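Local coordinates for Gp15 protein (Listeria phage PSA, PDB 6R5W), which serves as the homotrimeric receptor-binding protein of the phage, probably recognising the Listeria cell surface through this C-terminal part, at residues Ile139-Ser144 with Ile164-Lys169. Residues are numbered along the deposited sequence; the frame is centred on the assembly and turned at random.
Sequences IYLSVS and IIYLTK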
loop_
_atom_site.group_PDB
_atom_site.type_symbol
_atom_site.label_atom_id
_atom_site.label_comp_id
_atom_site.label_asym_id
_atom_site.label_seq_id
_atom_site.Cartn_x
_atom_site.Cartn_y
_atom_site.Cartn_z
ATOM N N ILE A 139 13.756 -16.086 19.963
ATOM C CA ILE A 139 13.491 -16.879 18.777
ATOM C C ILE A 139 14.358 -16.333 17.640
ATOM O O ILE A 139 14.377 -15.127 17.394
ATOM C CB ILE A 139 11.989 -16.869 18.380
ATOM C CG1 ILE A 139 11.160 -17.395 19.545
ATOM C CG2 ILE A 139 11.802 -17.649 17.115
ATOM C CD1 ILE A 139 9.629 -17.555 19.191
ATOM N N TYR A 140 15.033 -17.228 16.936
ATOM C CA TYR A 140 15.766 -16.876 15.755
ATOM C C TYR A 140 15.003 -17.225 14.500
ATOM O O TYR A 140 14.422 -18.294 14.396
ATOM C CB TYR A 140 17.109 -17.589 15.667
ATOM C CG TYR A 140 18.152 -17.260 16.685
ATOM C CD1 TYR A 140 17.887 -16.563 17.825
ATOM C CD2 TYR A 140 19.464 -17.737 16.487
ATOM C CE1 TYR A 140 18.904 -16.311 18.788
ATOM C CE2 TYR A 140 20.464 -17.488 17.417
ATOM C CZ TYR A 140 20.179 -16.825 18.551
ATOM O OH TYR A 140 21.129 -16.600 19.486
ATOM N N LEU A 141 14.990 -16.311 13.536
ATOM C CA LEU A 141 14.477 -16.617 12.202
ATOM C C LEU A 141 15.710 -16.793 11.341
ATOM O O LEU A 141 16.424 -15.809 11.148
ATOM C CB LEU A 141 13.616 -15.470 11.661
ATOM C CG LEU A 141 13.057 -15.692 10.284
ATOM C CD1 LEU A 141 12.046 -16.862 10.264
ATOM C CD2 LEU A 141 12.397 -14.450 9.639
ATOM N N SER A 142 15.925 -17.990 10.799
ATOM C CA SER A 142 17.154 -18.261 10.040
ATOM C C SER A 142 17.044 -17.747 8.606
ATOM O O SER A 142 15.968 -17.452 8.105
ATOM C CB SER A 142 17.445 -19.775 10.029
ATOM O OG SER A 142 16.619 -20.416 9.026
ATOM N N VAL A 143 18.187 -17.689 7.901
ATOM C CA VAL A 143 18.193 -17.260 6.543
ATOM C C VAL A 143 17.402 -18.208 5.624
ATOM O O VAL A 143 16.972 -17.785 4.551
ATOM C CB VAL A 143 19.629 -17.076 5.975
ATOM C CG1 VAL A 143 20.336 -15.969 6.729
ATOM C CG2 VAL A 143 20.395 -18.360 6.018
ATOM N N SER A 144 17.220 -19.448 6.014
ATOM C CA SER A 144 16.405 -20.378 5.257
ATOM C C SER A 144 14.982 -20.401 5.798
ATOM O O SER A 144 14.203 -21.301 5.462
ATOM C CB SER A 144 17.028 -21.758 5.292
ATOM O OG SER A 144 17.270 -22.222 6.598
ATOM N N ILE A 164 6.539 -12.438 14.999
ATOM C CA ILE A 164 7.549 -12.608 13.964
ATOM C C ILE A 164 7.021 -11.955 12.683
ATOM O O ILE A 164 6.140 -12.501 11.999
ATOM C CB ILE A 164 7.862 -14.096 13.762
ATOM C CG1 ILE A 164 8.384 -14.710 15.071
ATOM C CG2 ILE A 164 8.941 -14.203 12.640
ATOM C CD1 ILE A 164 8.481 -16.158 14.974
ATOM N N ILE A 165 7.616 -10.807 12.331
ATOM C CA ILE A 165 7.240 -10.005 11.166
ATOM C C ILE A 165 8.510 -9.595 10.460
ATOM O O ILE A 165 9.454 -9.156 11.126
ATOM C CB ILE A 165 6.447 -8.752 11.564
ATOM C CG1 ILE A 165 5.181 -9.205 12.262
ATOM C CG2 ILE A 165 6.228 -7.849 10.341
ATOM C CD1 ILE A 165 4.398 -8.020 12.873
ATOM N N TYR A 166 8.549 -9.753 9.126
ATOM C CA TYR A 166 9.792 -9.449 8.395
ATOM C C TYR A 166 9.492 -9.278 6.903
ATOM O O TYR A 166 8.441 -9.684 6.406
ATOM C CB TYR A 166 10.824 -10.566 8.600
ATOM C CG TYR A 166 10.416 -11.869 7.992
ATOM C CD1 TYR A 166 9.609 -12.790 8.699
ATOM C CD2 TYR A 166 10.807 -12.209 6.694
ATOM C CE1 TYR A 166 9.238 -13.935 8.161
ATOM C CE2 TYR A 166 10.429 -13.388 6.128
ATOM C CZ TYR A 166 9.629 -14.289 6.869
ATOM O OH TYR A 166 9.188 -15.466 6.331
ATOM N N LEU A 167 10.458 -8.714 6.191
ATOM C CA LEU A 167 10.449 -8.577 4.742
ATOM C C LEU A 167 11.351 -9.601 4.039
ATOM O O LEU A 167 12.445 -9.899 4.493
ATOM C CB LEU A 167 10.939 -7.172 4.363
ATOM C CG LEU A 167 9.995 -6.029 4.714
ATOM C CD1 LEU A 167 10.712 -4.717 4.760
ATOM C CD2 LEU A 167 8.835 -5.994 3.706
ATOM N N THR A 168 10.911 -10.073 2.893
ATOM C CA THR A 168 11.682 -10.928 1.995
ATOM C C THR A 168 12.612 -10.110 1.073
ATOM O O THR A 168 12.680 -8.877 1.101
ATOM C CB THR A 168 10.722 -11.788 1.178
ATOM O OG1 THR A 168 10.020 -10.888 0.334
ATOM C CG2 THR A 168 9.800 -12.618 2.079
ATOM N N LYS A 169 13.415 -10.842 0.283
ATOM C CA LYS A 169 14.337 -10.207 -0.671
ATOM C C LYS A 169 13.628 -9.665 -1.921
ATOM O O LYS A 169 12.486 -10.011 -2.240
ATOM C CB LYS A 169 15.425 -11.211 -1.080
ATOM C CG LYS A 169 16.335 -11.578 0.063
ATOM C CD LYS A 169 17.423 -12.623 -0.427
ATOM C CE LYS A 169 18.811 -12.185 -0.150
ATOM N NZ LYS A 169 19.099 -12.084 1.300
#
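L141 places one methyl over a face of the Y166 ring. L141 CD2 lies 3.5 Å from the centroid of the Y166 ring, only 18° off the ring normal, a CH-pi contact. The methyl sits off-centre, above the CD1-CE1 side, and the nearest ring atom is Y166 CD1, 3.4 Å from L141 CD2. The two side chains meet at about a right angle, so a branch tip of L141 does the touching. With CG anti to its own N (chi1 179°), L141 reaches far enough to set CD2 on the ring.

Y166 OH hydrogen-bonds to L114 O, which holds the hydroxyl end in place. The methyl pressed on the face, with the side chains packed around, should hinder rotation of the ring. Y124 also touches both L141 and Y166.

In the second pair, I139 CG2 meets I164 CD1 at a looser 4.2 Å. I164 CG2 stays 4.6 Å from L141 CD2, beyond close contact. I147 touches both isoleucines.

No hydrogen bond joins the two segments. L141 and I164 have the nearest CA atoms, 8.2 Å apart, too far for strand pairing. Each strand pairs within its own sheet: I139 and L141 bond through the backbone to Y124 and K122, and I164 and Y166 to V92 and V90. On the face of the strand turned away from 139-144, I165 packs on I165 of the second and third subunits, inside the trimer. Two antiparallel sheets that face each other through a buried apolar layer form a beta-sandwich core, here in the C-terminal beta domain of the trimer.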